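Local coordinates for protein glycerophosphodiester phosphodiesterase (Parabacteroides distasonis, PDB 3NO3) that belongs to the glycerophosphodiester phosphodiesterase family, is built as a TIM-type beta/alpha barrel and carries a bound magnesium ion, at residues Thr84-Leu89 against Val124-Leu129; Glu111-Ala116 against Ser137-Ala142. All coordinates share one frame; numbering follows the deposited sequence.

In the fold
Both contacts join neighbouring parts of the barrel wall, and both use helix 110-126: contact 2 takes its first turns and contact 1 its last turn, with their centres about 19 Å apart. At contact 1 the helix ends against helix 85-94, at contact 2 it starts beside the segment leading from strand 133-137 into helix 140-149. Each is partly buried, and the centre of each lies about 15 Å from the centre of the chain. Contact 1 has an apolar interior of leucine, valine and selenomethionine with a salt bridge at its margin. Contact 2 is mostly polar: a buried asparagine amide and a partly exposed one stack, and the charged pair beside them is long, with a water joining the arginine to the aspartate's backbone carbonyl.

Contact 1: Thr84-Leu89 against Val124-Leu129; sequences TLEQYL and VKRMKL
One carboxylate oxygen, OE2 of E86, is gripped by two partners. R126 donates from NH2 to it at 2.9 Å, with a nearly straight N-H...O angle of 169°, and water 1 donates to it as well. The same water accepts from NH1 of R126, so the salt bridge is doubled by a solvent path. The oxygen lies in the guanidinium plane, at its edge, but the arginine meets the carboxylate from above, the two planes being 89° apart. Long side chains suit this margin: CG of E86 is anti to the backbone N (chi1 -177°) and the chain stays extended beyond it, while R126 is extended from CG to NE.

Away from the salt bridge the contact turns apolar. L89 points at the other segment and serves three neighbours: its CB lies 3.8 Å from CD1 of L129 and 4.0 Å from CG of M127, a selenomethionine, and its CD1 lies 4.1 Å from CG2 of V124. The fork and CB share the work: CD1 touches V124 and M127, and CD2 touches L129. The chain of M127, bent at chi2 and chi3, brings CE to 3.8 Å from the carbonyl O of E86. Here the first turn of helix 85-94 packs on the end of helix 110-126, two neighbouring helices of the barrel wall, and strand 99-104 lies behind them, L100 touching both L89 and L129.

Both helix ends are finished by recognised motifs. T84, the N-cap, and Q87 form a capping box, in which OG1 of T84 accepts from N of Q87 at 3.0 Å and OE1 of Q87 accepts from N of T84. K128, with positive phi, closes helix 110-126 in a Schellman motif, after which L129 turns back onto L89.

Contact 2: Glu111-Ala116 against Ser137-Ala142; sequences ERNRDA and SFNMDA
The N-terminal cap of helix 140-149 meets the first turns of helix 110-126 here, where the amide of N139 stacks on that of N113. The side chains approach tip to tip with their planes 17° apart, and OD1 of N139 lies 3.2 Å from CG of N113. Asparagine suits the N-cap because its short side chain can bend back: OD1 accepts from N of A142 at 2.9 Å, in the carbonyl plane and on a lone pair. Just before it, OG of S137 accepts from N of N139, an ST turn that leads from strand 133-137 of the TIM-type barrel into the helix. The stacked amides look outside the pair for their bonds: N113 OD1 accepts from N of H107 and its ND2 donates to O of T109, while N139 ND2 bonds to OG of S106.

Beside the stack, R114, its chain bent at chi3 (-96°, which sets NE), crosses D141 obliquely, and NH1 of R114 lies 3.6 Å from OD1 of D141, a long salt bridge with the planes 88° apart. NH1 also donates to water 2, 3.0 Å away in the guanidinium plane, and that water in turn donates to O of D141.

Contact 1: Thr84-Leu89 against Val124-Leu129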
ATOM      1  N   THR A  84       1.839  16.244  -1.933  1.00 14.46           N
ATOM      2  CA  THR A  84       0.781  15.922  -2.898  1.00 14.70           C
ATOM      3  C   THR A  84       1.125  14.560  -3.472  1.00 14.25           C
ATOM      4  O   THR A  84       2.300  14.141  -3.481  1.00 15.06           O
ATOM      5  CB  THR A  84       0.631  16.953  -4.020  1.00 13.93           C
ATOM      6  OG1 THR A  84       1.840  17.013  -4.777  1.00 14.77           O
ATOM      7  CG2 THR A  84       0.311  18.376  -3.459  1.00 15.05           C
ATOM      8  N   LEU A  85       0.109  13.865  -3.969  1.00 14.02           N
ATOM      9  CA  LEU A  85       0.325  12.625  -4.695  1.00 13.77           C
ATOM     10  C   LEU A  85       1.184  12.897  -5.914  1.00 15.45           C
ATOM     11  O   LEU A  85       2.102  12.126  -6.214  1.00 15.80           O
ATOM     12  CB  LEU A  85      -0.995  11.975  -5.135  1.00 13.95           C
ATOM     13  CG  LEU A  85      -0.843  10.682  -5.993  1.00 12.85           C
ATOM     14  CD1 LEU A  85      -0.066   9.583  -5.157  1.00 15.36           C
ATOM     15  CD2 LEU A  85      -2.270  10.179  -6.524  1.00 11.38           C
ATOM     16  N   GLU A  86       0.924  14.004  -6.605  1.00 14.96           N
ATOM     17  CA  GLU A  86       1.751  14.374  -7.734  1.00 14.75           C
ATOM     18  C   GLU A  86       3.230  14.445  -7.383  1.00 15.64           C
ATOM     19  O   GLU A  86       4.044  13.934  -8.140  1.00 16.02           O
ATOM     20  CB  GLU A  86       1.325  15.723  -8.282  1.00 15.67           C
ATOM     21  CG  GLU A  86       2.081  16.186  -9.530  1.00 16.84           C
ATOM     22  CD  GLU A  86       1.735  17.609  -9.969  1.00 18.01           C
ATOM     23  OE1 GLU A  86       1.407  18.470  -9.093  1.00 17.41           O
ATOM     24  OE2 GLU A  86       1.830  17.868 -11.224  1.00 19.73           O
ATOM     25  N   GLN A  87       3.559  15.119  -6.292  1.00 15.42           N
ATOM     26  CA  GLN A  87       4.973  15.161  -5.824  1.00 15.96           C
ATOM     27  C   GLN A  87       5.531  13.774  -5.529  1.00 15.34           C
ATOM     28  O   GLN A  87       6.720  13.453  -5.826  1.00 16.09           O
ATOM     29  CB  GLN A  87       5.093  16.009  -4.558  1.00 16.44           C
ATOM     30  CG  GLN A  87       4.962  17.523  -4.828  1.00 17.32           C
ATOM     31  CD  GLN A  87       4.568  18.331  -3.631  1.00 18.19           C
ATOM     32  OE1 GLN A  87       4.483  17.825  -2.498  1.00 20.66           O
ATOM     33  NE2 GLN A  87       4.364  19.617  -3.858  1.00 18.55           N
ATOM     34  N   TYR A  88       4.704  12.940  -4.916  1.00 14.73           N
ATOM     35  CA  TYR A  88       5.110  11.575  -4.519  1.00 15.25           C
ATOM     36  C   TYR A  88       5.434  10.783  -5.756  1.00 15.55           C
ATOM     37  O   TYR A  88       6.493  10.129  -5.827  1.00 16.48           O
ATOM     38  CB  TYR A  88       4.023  10.872  -3.663  1.00 15.00           C
ATOM     39  CG  TYR A  88       4.579  10.075  -2.497  1.00 16.08           C
ATOM     40  CD1 TYR A  88       5.055  10.722  -1.371  1.00 17.26           C
ATOM     41  CD2 TYR A  88       4.634   8.685  -2.522  1.00 17.78           C
ATOM     42  CE1 TYR A  88       5.581  10.020  -0.276  1.00 17.23           C
ATOM     43  CE2 TYR A  88       5.145   7.976  -1.421  1.00 16.39           C
ATOM     44  CZ  TYR A  88       5.605   8.650  -0.310  1.00 17.90           C
ATOM     45  OH  TYR A  88       6.161   7.937   0.745  1.00 17.39           O
ATOM     46  N   LEU A  89       4.562  10.896  -6.764  1.00 15.18           N
ATOM     47  CA  LEU A  89       4.750  10.223  -8.032  1.00 15.55           C
ATOM     48  C   LEU A  89       5.878  10.792  -8.883  1.00 16.13           C
ATOM     49  O   LEU A  89       6.550  10.018  -9.560  1.00 16.17           O
ATOM     50  CB  LEU A  89       3.428  10.210  -8.828  1.00 15.11           C
ATOM     51  CG  LEU A  89       2.318   9.454  -8.068  1.00 15.22           C
ATOM     52  CD1 LEU A  89       1.066   9.432  -8.923  1.00 14.25           C
ATOM     53  CD2 LEU A  89       2.717   8.034  -7.597  1.00 16.34           C
ATOM     54  N   VAL A 124      -2.120   8.690 -11.779  1.00 14.23           N
ATOM     55  CA  VAL A 124      -1.150   7.611 -12.035  1.00 14.34           C
ATOM     56  C   VAL A 124      -0.873   7.502 -13.526  1.00 15.53           C
ATOM     57  O   VAL A 124       0.299   7.409 -13.937  1.00 15.04           O
ATOM     58  CB  VAL A 124      -1.599   6.276 -11.395  1.00 14.05           C
ATOM     59  CG1 VAL A 124      -0.696   5.095 -11.842  1.00 12.28           C
ATOM     60  CG2 VAL A 124      -1.547   6.423  -9.843  1.00 13.39           C
ATOM     61  N   LYS A 125      -1.934   7.608 -14.322  1.00 14.85           N
ATOM     62  CA  LYS A 125      -1.796   7.570 -15.771  1.00 16.22           C
ATOM     63  C   LYS A 125      -0.975   8.731 -16.304  1.00 15.75           C
ATOM     64  O   LYS A 125      -0.028   8.521 -17.094  1.00 16.79           O
ATOM     65  CB  LYS A 125      -3.171   7.598 -16.450  1.00 15.90           C
ATOM     66  CG  LYS A 125      -3.149   7.450 -17.938  1.00 18.09           C
ATOM     67  CD  LYS A 125      -4.554   7.561 -18.549  1.00 20.24           C
ATOM     68  CE  LYS A 125      -4.496   7.659 -20.049  1.00 24.56           C
ATOM     69  NZ  LYS A 125      -5.831   7.880 -20.651  1.00 23.89           N
ATOM     70  N   ARG A 126      -1.338   9.961 -15.933  1.00 16.01           N
ATOM     71  CA  ARG A 126      -0.569  11.120 -16.465  1.00 16.83           C
ATOM     72  C   ARG A 126       0.869  11.174 -15.967  1.00 17.38           C
ATOM     73  O   ARG A 126       1.723  11.739 -16.666  1.00 17.95           O
ATOM     74  CB  ARG A 126      -1.325  12.463 -16.331  1.00 16.94           C
ATOM     75  CG  ARG A 126      -1.156  13.277 -15.130  1.00 19.65           C
ATOM     76  CD  ARG A 126      -1.700  14.712 -15.341  1.00 20.22           C
ATOM     77  NE  ARG A 126      -1.541  15.496 -14.128  1.00 20.31           N
ATOM     78  CZ  ARG A 126      -0.409  16.026 -13.686  1.00 15.71           C
ATOM     79  NH1 ARG A 126       0.731  15.877 -14.326  1.00 17.02           N
ATOM     80  NH2 ARG A 126      -0.424  16.688 -12.544  1.00 18.90           N
HETATM   81  N   MSE A 127       1.153  10.569 -14.792  1.00 17.48           N
HETATM   82  CA  MSE A 127       2.521  10.495 -14.287  1.00 19.25           C
HETATM   83  C   MSE A 127       3.328   9.312 -14.825  1.00 19.42           C
HETATM   84  O   MSE A 127       4.489   9.128 -14.452  1.00 20.13           O
HETATM   85  CB  MSE A 127       2.533  10.529 -12.755  1.00 18.21           C
HETATM   86  CG  MSE A 127       1.904  11.773 -12.165  1.00 19.32           C
HETATM   87 SE   MSE A 127       2.693  13.406 -12.693  0.75 15.24          SE
HETATM   88  CE  MSE A 127       4.369  13.088 -11.834  1.00 19.48           C
ATOM     89  N   LYS A 128       2.718   8.533 -15.710  1.00 20.56           N
ATOM     90  CA  LYS A 128       3.351   7.424 -16.426  1.00 21.29           C
ATOM     91  C   LYS A 128       3.800   6.276 -15.491  1.00 20.27           C
ATOM     92  O   LYS A 128       4.880   5.747 -15.649  1.00 18.80           O
ATOM     93  CB  LYS A 128       4.469   7.897 -17.358  1.00 22.42           C
ATOM     94  CG  LYS A 128       4.008   8.995 -18.339  1.00 26.46           C
ATOM     95  CD  LYS A 128       5.102   9.316 -19.386  1.00 31.96           C
ATOM     96  CE  LYS A 128       5.116   8.256 -20.479  1.00 36.24           C
ATOM     97  NZ  LYS A 128       6.228   8.494 -21.445  1.00 41.85           N
ATOM     98  N   LEU A 129       2.951   5.912 -14.534  1.00 19.63           N
ATOM     99  CA  LEU A 129       3.299   4.922 -13.497  1.00 19.12           C
ATOM    100  C   LEU A 129       2.280   3.782 -13.390  1.00 19.34           C
ATOM    101  O   LEU A 129       2.333   2.993 -12.444  1.00 18.67           O
ATOM    102  CB  LEU A 129       3.523   5.626 -12.181  1.00 18.12           C
ATOM    103  CG  LEU A 129       4.854   6.328 -12.047  1.00 20.99           C
ATOM    104  CD1 LEU A 129       4.821   7.307 -10.870  1.00 21.64           C
ATOM    105  CD2 LEU A 129       6.008   5.333 -11.894  1.00 18.50           C
TER
HETATM  106  O   HOH W   1       3.338  16.987 -13.234  1.00 18.53           O

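Contact 2: Glu111-Ala116 against Ser137-Ala142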
ATOM      1  N   GLU A 111     -20.135   6.910  -3.694  1.00 14.96           N
ATOM      2  CA  GLU A 111     -19.839   7.833  -4.810  1.00 16.28           C
ATOM      3  C   GLU A 111     -18.529   8.618  -4.641  1.00 15.76           C
ATOM      4  O   GLU A 111     -17.755   8.717  -5.601  1.00 15.62           O
ATOM      5  CB  GLU A 111     -21.028   8.732  -5.112  1.00 17.89           C
ATOM      6  CG  GLU A 111     -22.154   7.938  -5.747  1.00 22.17           C
ATOM      7  CD  GLU A 111     -23.416   8.725  -6.101  1.00 27.61           C
ATOM      8  OE1 GLU A 111     -23.904   9.623  -5.361  1.00 26.12           O
ATOM      9  OE2 GLU A 111     -23.956   8.393  -7.170  1.00 32.96           O
ATOM     10  N   ARG A 112     -18.213   9.066  -3.425  1.00 14.21           N
ATOM     11  CA  ARG A 112     -16.938   9.769  -3.177  1.00 14.36           C
ATOM     12  C   ARG A 112     -15.733   8.859  -3.288  1.00 14.21           C
ATOM     13  O   ARG A 112     -14.677   9.270  -3.852  1.00 14.90           O
ATOM     14  CB  ARG A 112     -16.961  10.516  -1.835  1.00 14.02           C
ATOM     15  CG  ARG A 112     -15.834  11.481  -1.599  1.00 13.44           C
ATOM     16  CD  ARG A 112     -15.759  12.588  -2.660  1.00 13.59           C
ATOM     17  NE  ARG A 112     -14.818  13.613  -2.249  1.00 14.78           N
ATOM     18  CZ  ARG A 112     -14.475  14.627  -3.020  1.00 14.04           C
ATOM     19  NH1 ARG A 112     -15.037  14.788  -4.222  1.00 14.69           N
ATOM     20  NH2 ARG A 112     -13.623  15.509  -2.560  1.00 15.28           N
ATOM     21  N   ASN A 113     -15.866   7.622  -2.809  1.00 13.77           N
ATOM     22  CA  ASN A 113     -14.834   6.617  -3.043  1.00 12.81           C
ATOM     23  C   ASN A 113     -14.587   6.371  -4.511  1.00 14.29           C
ATOM     24  O   ASN A 113     -13.406   6.278  -4.905  1.00 12.70           O
ATOM     25  CB  ASN A 113     -15.127   5.312  -2.325  1.00 12.51           C
ATOM     26  CG  ASN A 113     -14.826   5.414  -0.846  1.00 13.25           C
ATOM     27  OD1 ASN A 113     -13.663   5.420  -0.484  1.00 13.16           O
ATOM     28  ND2 ASN A 113     -15.855   5.531   0.001  1.00 12.58           N
ATOM     29  N   ARG A 114     -15.655   6.322  -5.319  1.00 14.36           N
ATOM     30  CA  ARG A 114     -15.481   6.184  -6.774  1.00 16.09           C
ATOM     31  C   ARG A 114     -14.768   7.342  -7.414  1.00 16.22           C
ATOM     32  O   ARG A 114     -13.878   7.149  -8.276  1.00 16.44           O
ATOM     33  CB  ARG A 114     -16.799   5.964  -7.488  1.00 15.90           C
ATOM     34  CG  ARG A 114     -17.350   4.599  -7.180  1.00 21.52           C
ATOM     35  CD  ARG A 114     -18.515   4.197  -8.119  1.00 28.65           C
ATOM     36  NE  ARG A 114     -19.793   4.501  -7.494  1.00 37.15           N
ATOM     37  CZ  ARG A 114     -20.460   3.731  -6.616  1.00 40.16           C
ATOM     38  NH1 ARG A 114     -20.000   2.540  -6.188  1.00 42.83           N
ATOM     39  NH2 ARG A 114     -21.607   4.180  -6.137  1.00 40.17           N
ATOM     40  N   ASP A 115     -15.154   8.548  -6.998  1.00 16.96           N
ATOM     41  CA  ASP A 115     -14.474   9.754  -7.458  1.00 16.89           C
ATOM     42  C   ASP A 115     -12.983   9.787  -7.086  1.00 14.79           C
ATOM     43  O   ASP A 115     -12.168  10.093  -7.947  1.00 14.86           O
ATOM     44  CB  ASP A 115     -15.153  11.011  -6.985  1.00 18.52           C
ATOM     45  CG  ASP A 115     -16.549  11.213  -7.589  1.00 21.68           C
ATOM     46  OD1 ASP A 115     -16.864  10.758  -8.694  1.00 30.36           O
ATOM     47  OD2 ASP A 115     -17.341  11.848  -6.896  1.00 28.05           O
ATOM     48  N   ALA A 116     -12.634   9.385  -5.870  1.00 13.59           N
ATOM     49  CA  ALA A 116     -11.241   9.366  -5.426  1.00 12.98           C
ATOM     50  C   ALA A 116     -10.442   8.316  -6.214  1.00 12.99           C
ATOM     51  O   ALA A 116      -9.286   8.567  -6.628  1.00 13.38           O
ATOM     52  CB  ALA A 116     -11.163   9.125  -3.906  1.00 11.33           C
ATOM     53  N   SER A 137      -7.110  -1.178  -0.765  1.00 15.31           N
ATOM     54  CA  SER A 137      -8.031  -0.310  -0.007  1.00 15.03           C
ATOM     55  C   SER A 137      -8.855  -1.135   0.972  1.00 16.16           C
ATOM     56  O   SER A 137      -9.196  -2.278   0.679  1.00 17.23           O
ATOM     57  CB  SER A 137      -8.990   0.456  -0.947  1.00 15.44           C
ATOM     58  OG  SER A 137      -9.776   1.407  -0.272  1.00 14.33           O
ATOM     59  N   PHE A 138      -9.187  -0.559   2.117  1.00 16.09           N
ATOM     60  CA  PHE A 138     -10.249  -1.113   2.954  1.00 17.01           C
ATOM     61  C   PHE A 138     -11.633  -0.957   2.382  1.00 16.04           C
ATOM     62  O   PHE A 138     -12.549  -1.638   2.853  1.00 16.77           O
ATOM     63  CB  PHE A 138     -10.268  -0.436   4.345  1.00 17.80           C
ATOM     64  CG  PHE A 138      -9.107  -0.866   5.231  1.00 19.00           C
ATOM     65  CD1 PHE A 138      -9.209  -2.002   6.019  1.00 21.18           C
ATOM     66  CD2 PHE A 138      -7.928  -0.150   5.260  1.00 19.10           C
ATOM     67  CE1 PHE A 138      -8.130  -2.416   6.816  1.00 22.10           C
ATOM     68  CE2 PHE A 138      -6.866  -0.541   6.080  1.00 18.40           C
ATOM     69  CZ  PHE A 138      -6.976  -1.671   6.843  1.00 19.89           C
ATOM     70  N   ASN A 139     -11.813  -0.008   1.454  1.00 16.48           N
ATOM     71  CA  ASN A 139     -13.125   0.337   0.958  1.00 16.76           C
ATOM     72  C   ASN A 139     -13.490  -0.437  -0.278  1.00 16.12           C
ATOM     73  O   ASN A 139     -12.799  -0.340  -1.313  1.00 15.52           O
ATOM     74  CB  ASN A 139     -13.194   1.845   0.628  1.00 16.44           C
ATOM     75  CG  ASN A 139     -14.607   2.288   0.336  1.00 17.74           C
ATOM     76  OD1 ASN A 139     -15.068   2.228  -0.817  1.00 16.22           O
ATOM     77  ND2 ASN A 139     -15.338   2.679   1.392  1.00 17.67           N
HETATM   78  N   MSE A 140     -14.612  -1.123  -0.227  1.00 15.95           N
HETATM   79  CA  MSE A 140     -15.021  -1.976  -1.338  1.00 16.54           C
HETATM   80  C   MSE A 140     -15.439  -1.194  -2.569  1.00 15.85           C
HETATM   81  O   MSE A 140     -15.152  -1.625  -3.676  1.00 16.12           O
HETATM   82  CB  MSE A 140     -16.172  -2.885  -0.900  1.00 17.30           C
HETATM   83  CG  MSE A 140     -16.674  -3.854  -1.977  1.00 20.53           C
HETATM   84 SE   MSE A 140     -15.295  -4.942  -2.836  0.75 19.03          SE
HETATM   85  CE  MSE A 140     -15.074  -6.184  -1.380  1.00 18.65           C
ATOM     86  N   ASP A 141     -16.074  -0.039  -2.373  1.00 15.97           N
ATOM     87  CA  ASP A 141     -16.464   0.824  -3.524  1.00 15.99           C
ATOM     88  C   ASP A 141     -15.237   1.359  -4.264  1.00 15.89           C
ATOM     89  O   ASP A 141     -15.226   1.360  -5.510  1.00 15.07           O
ATOM     90  CB  ASP A 141     -17.426   1.940  -3.071  1.00 17.19           C
ATOM     91  CG  ASP A 141     -18.685   1.380  -2.399  1.00 18.02           C
ATOM     92  OD1 ASP A 141     -19.449   0.720  -3.120  1.00 21.02           O
ATOM     93  OD2 ASP A 141     -18.879   1.569  -1.187  1.00 21.10           O
ATOM     94  N   ALA A 142     -14.178   1.722  -3.524  1.00 14.42           N
ATOM     95  CA  ALA A 142     -12.921   2.129  -4.141  1.00 15.25           C
ATOM     96  C   ALA A 142     -12.292   0.986  -4.956  1.00 14.95           C
ATOM     97  O   ALA A 142     -11.911   1.194  -6.076  1.00 15.32           O
ATOM     98  CB  ALA A 142     -11.908   2.620  -3.078  1.00 13.24           C
TER
HETATM   99  O   HOH W   2     -17.485   1.210  -6.978  1.00 22.99           O